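Long-range contact in VIN1 (Oscarella pearsei, PDB 6BFI), which binds actin filaments and may play a role in cell-cell adhesion: residues A[184-195]-A[244-255]. Residues are numbered along the deposited sequence; the frame is centred on the assembly and turned at random.
Sequences NLAHAQMLKSEL and EIIRVLQLTTTF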
loop_
_atom_site.group_PDB
_atom_site.type_symbol
_atom_site.label_atom_id
_atom_site.label_comp_id
_atom_site.label_asym_id
_atom_site.label_seq_id
_atom_site.Cartn_x
_atom_site.Cartn_y
_atom_site.Cartn_z
ATOM N N ASN A 184 -1.747 -12.065 10.199
ATOM C CA ASN A 184 -1.213 -11.082 9.268
ATOM C C ASN A 184 -2.335 -10.592 8.361
ATOM O O ASN A 184 -2.885 -11.369 7.574
ATOM C CB ASN A 184 -0.083 -11.695 8.442
ATOM C CG ASN A 184 0.732 -10.661 7.700
ATOM O OD1 ASN A 184 0.203 -9.655 7.223
ATOM N ND2 ASN A 184 2.027 -10.901 7.597
ATOM N N LEU A 185 -2.675 -9.307 8.474
ATOM C CA LEU A 185 -3.755 -8.754 7.664
ATOM C C LEU A 185 -3.417 -8.771 6.179
ATOM O O LEU A 185 -4.318 -8.919 5.344
ATOM C CB LEU A 185 -4.073 -7.328 8.116
ATOM C CG LEU A 185 -4.740 -7.171 9.483
ATOM C CD1 LEU A 185 -4.816 -5.701 9.872
ATOM C CD2 LEU A 185 -6.127 -7.798 9.479
ATOM N N ALA A 186 -2.138 -8.623 5.831
ATOM C CA ALA A 186 -1.750 -8.611 4.425
ATOM C C ALA A 186 -2.031 -9.953 3.762
ATOM O O ALA A 186 -2.551 -10.003 2.640
ATOM C CB ALA A 186 -0.273 -8.239 4.292
ATOM N N HIS A 187 -1.700 -11.053 4.443
ATOM C CA HIS A 187 -1.976 -12.378 3.896
ATOM C C HIS A 187 -3.471 -12.584 3.691
ATOM O O HIS A 187 -3.905 -13.084 2.644
ATOM C CB HIS A 187 -1.406 -13.452 4.821
ATOM C CG HIS A 187 0.083 -13.407 4.949
ATOM N ND1 HIS A 187 0.889 -12.774 4.026
ATOM C CD2 HIS A 187 0.914 -13.913 5.889
ATOM C CE1 HIS A 187 2.152 -12.895 4.393
ATOM N NE2 HIS A 187 2.195 -13.581 5.521
ATOM N N ALA A 188 -4.275 -12.202 4.687
ATOM C CA ALA A 188 -5.722 -12.315 4.550
ATOM C C ALA A 188 -6.224 -11.499 3.367
ATOM O O ALA A 188 -7.115 -11.940 2.630
ATOM C CB ALA A 188 -6.407 -11.871 5.843
ATOM N N GLN A 189 -5.646 -10.313 3.157
ATOM C CA GLN A 189 -6.070 -9.476 2.041
ATOM C C GLN A 189 -5.702 -10.105 0.702
ATOM O O GLN A 189 -6.478 -10.027 -0.258
ATOM C CB GLN A 189 -5.458 -8.082 2.165
ATOM C CG GLN A 189 -6.004 -7.098 1.148
ATOM C CD GLN A 189 -7.517 -7.000 1.200
ATOM O OE1 GLN A 189 -8.093 -6.658 2.233
ATOM N NE2 GLN A 189 -8.169 -7.313 0.084
ATOM N N MET A 190 -4.524 -10.727 0.612
ATOM C CA MET A 190 -4.157 -11.417 -0.621
ATOM C C MET A 190 -5.102 -12.581 -0.897
ATOM O O MET A 190 -5.572 -12.758 -2.030
ATOM C CB MET A 190 -2.707 -11.899 -0.545
ATOM C CG MET A 190 -1.703 -10.779 -0.293
ATOM S SD MET A 190 0.016 -11.330 -0.219
ATOM C CE MET A 190 0.387 -11.494 -1.963
ATOM N N LEU A 191 -5.411 -13.375 0.134
ATOM C CA LEU A 191 -6.350 -14.478 -0.044
ATOM C C LEU A 191 -7.707 -13.971 -0.523
ATOM O O LEU A 191 -8.266 -14.493 -1.494
ATOM C CB LEU A 191 -6.490 -15.267 1.259
ATOM C CG LEU A 191 -5.240 -16.047 1.675
ATOM C CD1 LEU A 191 -5.414 -16.691 3.041
ATOM C CD2 LEU A 191 -4.897 -17.094 0.624
ATOM N N LYS A 192 -8.242 -12.941 0.138
ATOM C CA LYS A 192 -9.539 -12.401 -0.264
ATOM C C LYS A 192 -9.508 -11.880 -1.697
ATOM O O LYS A 192 -10.463 -12.079 -2.460
ATOM C CB LYS A 192 -9.971 -11.292 0.697
ATOM C CG LYS A 192 -10.338 -11.780 2.089
ATOM C CD LYS A 192 -10.822 -10.639 2.971
ATOM C CE LYS A 192 -9.729 -9.605 3.192
ATOM N NZ LYS A 192 -10.183 -8.486 4.068
ATOM N N SER A 193 -8.415 -11.219 -2.085
ATOM C CA SER A 193 -8.328 -10.659 -3.431
ATOM C C SER A 193 -8.315 -11.759 -4.488
ATOM O O SER A 193 -9.034 -11.678 -5.494
ATOM C CB SER A 193 -7.087 -9.775 -3.553
ATOM O OG SER A 193 -5.909 -10.512 -3.280
ATOM N N GLU A 194 -7.503 -12.801 -4.282
ATOM C CA GLU A 194 -7.474 -13.891 -5.255
ATOM C C GLU A 194 -8.803 -14.639 -5.286
ATOM O O GLU A 194 -9.238 -15.100 -6.349
ATOM C CB GLU A 194 -6.321 -14.844 -4.953
ATOM C CG GLU A 194 -4.971 -14.166 -4.766
ATOM C CD GLU A 194 -4.544 -13.330 -5.962
ATOM O OE1 GLU A 194 -4.900 -13.686 -7.107
ATOM O OE2 GLU A 194 -3.848 -12.312 -5.755
ATOM N N LEU A 195 -9.461 -14.770 -4.130
ATOM C CA LEU A 195 -10.812 -15.322 -4.102
ATOM C C LEU A 195 -11.743 -14.523 -5.004
ATOM O O LEU A 195 -12.483 -15.092 -5.818
ATOM C CB LEU A 195 -11.341 -15.346 -2.668
ATOM C CG LEU A 195 -10.831 -16.463 -1.757
ATOM C CD1 LEU A 195 -11.311 -16.244 -0.330
ATOM C CD2 LEU A 195 -11.291 -17.816 -2.277
ATOM N N GLU A 244 -1.227 -18.350 -6.528
ATOM C CA GLU A 244 -0.952 -17.388 -5.466
ATOM C C GLU A 244 -1.685 -17.757 -4.185
ATOM O O GLU A 244 -1.135 -17.608 -3.088
ATOM C CB GLU A 244 -1.326 -15.976 -5.921
ATOM C CG GLU A 244 -0.888 -14.874 -4.964
ATOM C CD GLU A 244 0.618 -14.680 -4.929
ATOM O OE1 GLU A 244 1.323 -15.279 -5.767
ATOM O OE2 GLU A 244 1.099 -13.924 -4.060
ATOM N N ILE A 245 -2.925 -18.241 -4.300
ATOM C CA ILE A 245 -3.635 -18.735 -3.122
ATOM C C ILE A 245 -2.831 -19.835 -2.444
ATOM O O ILE A 245 -2.695 -19.857 -1.215
ATOM C CB ILE A 245 -5.046 -19.222 -3.501
ATOM C CG1 ILE A 245 -6.011 -18.044 -3.606
ATOM C CG2 ILE A 245 -5.565 -20.222 -2.480
ATOM C CD1 ILE A 245 -7.410 -18.437 -4.029
ATOM N N ILE A 246 -2.277 -20.757 -3.233
ATOM C CA ILE A 246 -1.487 -21.845 -2.663
ATOM C C ILE A 246 -0.240 -21.298 -1.982
ATOM O O ILE A 246 0.164 -21.781 -0.917
ATOM C CB ILE A 246 -1.139 -22.880 -3.751
ATOM C CG1 ILE A 246 -2.410 -23.566 -4.250
ATOM C CG2 ILE A 246 -0.152 -23.913 -3.222
ATOM C CD1 ILE A 246 -2.183 -24.512 -5.413
ATOM N N ARG A 247 0.384 -20.277 -2.575
ATOM C CA ARG A 247 1.606 -19.725 -2.000
ATOM C C ARG A 247 1.326 -19.020 -0.678
ATOM O O ARG A 247 2.048 -19.213 0.307
ATOM C CB ARG A 247 2.268 -18.767 -2.990
ATOM C CG ARG A 247 3.667 -18.343 -2.575
ATOM C CD ARG A 247 4.201 -17.224 -3.454
ATOM N NE ARG A 247 3.465 -15.979 -3.250
ATOM C CZ ARG A 247 3.764 -15.079 -2.317
ATOM N NH1 ARG A 247 4.786 -15.283 -1.496
ATOM N NH2 ARG A 247 3.039 -13.974 -2.204
ATOM N N VAL A 248 0.279 -18.193 -0.637
ATOM C CA VAL A 248 -0.054 -17.466 0.583
ATOM C C VAL A 248 -0.549 -18.418 1.662
ATOM O O VAL A 248 -0.296 -18.201 2.855
ATOM C CB VAL A 248 -1.087 -16.366 0.274
ATOM C CG1 VAL A 248 -1.445 -15.594 1.535
ATOM C CG2 VAL A 248 -0.551 -15.425 -0.795
ATOM N N LEU A 249 -1.252 -19.484 1.268
ATOM C CA LEU A 249 -1.703 -20.486 2.228
ATOM C C LEU A 249 -0.539 -21.100 2.994
ATOM O O LEU A 249 -0.691 -21.464 4.165
ATOM C CB LEU A 249 -2.494 -21.585 1.512
ATOM C CG LEU A 249 -4.008 -21.411 1.390
ATOM C CD1 LEU A 249 -4.609 -22.479 0.485
ATOM C CD2 LEU A 249 -4.650 -21.460 2.763
ATOM N N GLN A 250 0.626 -21.214 2.359
ATOM C CA GLN A 250 1.775 -21.890 2.942
ATOM C C GLN A 250 2.750 -20.941 3.629
ATOM O O GLN A 250 3.776 -21.398 4.142
ATOM C CB GLN A 250 2.508 -22.693 1.862
ATOM C CG GLN A 250 1.681 -23.832 1.279
ATOM C CD GLN A 250 2.384 -24.546 0.141
ATOM O OE1 GLN A 250 3.142 -23.936 -0.614
ATOM N NE2 GLN A 250 2.137 -25.846 0.013
ATOM N N LEU A 251 2.462 -19.642 3.655
ATOM C CA LEU A 251 3.318 -18.699 4.359
ATOM C C LEU A 251 3.078 -18.799 5.858
ATOM O O LEU A 251 1.934 -18.730 6.320
ATOM C CB LEU A 251 3.064 -17.273 3.875
ATOM C CG LEU A 251 3.650 -16.920 2.507
ATOM C CD1 LEU A 251 3.445 -15.443 2.203
ATOM C CD2 LEU A 251 5.126 -17.283 2.449
ATOM N N THR A 252 4.159 -18.972 6.616
ATOM C CA THR A 252 4.107 -19.017 8.073
ATOM C C THR A 252 4.978 -17.925 8.686
ATOM O O THR A 252 5.500 -18.083 9.790
ATOM C CB THR A 252 4.529 -20.390 8.593
ATOM O OG1 THR A 252 5.887 -20.655 8.213
ATOM C CG2 THR A 252 3.628 -21.478 8.026
ATOM N N THR A 253 5.141 -16.811 7.975
ATOM C CA THR A 253 6.056 -15.754 8.377
ATOM C C THR A 253 5.355 -14.403 8.346
ATOM O O THR A 253 4.405 -14.192 7.586
ATOM C CB THR A 253 7.289 -15.702 7.463
ATOM O OG1 THR A 253 6.868 -15.594 6.096
ATOM C CG2 THR A 253 8.139 -16.952 7.635
ATOM N N THR A 254 5.840 -13.490 9.184
ATOM C CA THR A 254 5.381 -12.109 9.141
ATOM C C THR A 254 5.851 -11.459 7.845
ATOM O O THR A 254 7.039 -11.504 7.511
ATOM C CB THR A 254 5.904 -11.332 10.350
ATOM O OG1 THR A 254 5.450 -11.955 11.560
ATOM C CG2 THR A 254 5.413 -9.891 10.314
ATOM N N PHE A 255 4.910 -10.858 7.112
ATOM C CA PHE A 255 5.218 -10.325 5.787
ATOM C C PHE A 255 6.202 -9.165 5.863
ATOM O O PHE A 255 7.124 -9.070 5.044
ATOM C CB PHE A 255 3.928 -9.885 5.094
ATOM C CG PHE A 255 4.106 -9.511 3.650
ATOM C CD1 PHE A 255 5.113 -10.082 2.887
ATOM C CD2 PHE A 255 3.267 -8.582 3.055
ATOM C CE1 PHE A 255 5.276 -9.736 1.558
ATOM C CE2 PHE A 255 3.425 -8.233 1.727
ATOM C CZ PHE A 255 4.431 -8.811 0.978
#
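Glu244 meets Met190 and Glu194 across the two helices: the methyl CE of Met190 lies 3.3 Å from Glu244 OE2, the oxygen that also takes the salt bridge from Arg247 NH2 at 2.7 Å. Met190 CE touches the edge of the same guanidinium. The Glu194 carboxylate folds back beside the Glu244 stem; the two like-charged carboxylates stay apart, their planes 64° from each other. Ile245 packs CG1 on Glu194 CB (3.5 Å) and reaches Leu195; Val175 of helix 154-178 touches Ile245 and Leu195 as well. Val248 splits its methyls: CG1, anti to the backbone N (chi1 -180°), sits against Leu191 CG at 3.8 Å, while CG2 faces Met190. These are neighbouring antiparallel helices of the vinculin-family helical bundle, at -160° with axes 9.5 Å apart. Beyond Leu249 the chain leaves the helix and runs past the His187 ring toward the start of the other helix. Leu251 comes over one ring face with CB, its CD1 3.6 Å from His187 CE1. Thr253 O accepts from His187 NE2 at 3.1 Å, nearly straight and in the ring plane; an alanine in place of His187 would probably leave Thr253 O without this donor and the loop freer to shift. Phe255 places CB against His187 CE1 and CD2 on Ala186 CB. N-cap Asn184, its OD1 accepting from Ala186 N, brings ND2 against Phe255 CB and over the other His187 face. Met190 SD stands off above the Phe255 ring face, 5.4 Å from the centroid, a distant Met-aromatic contact.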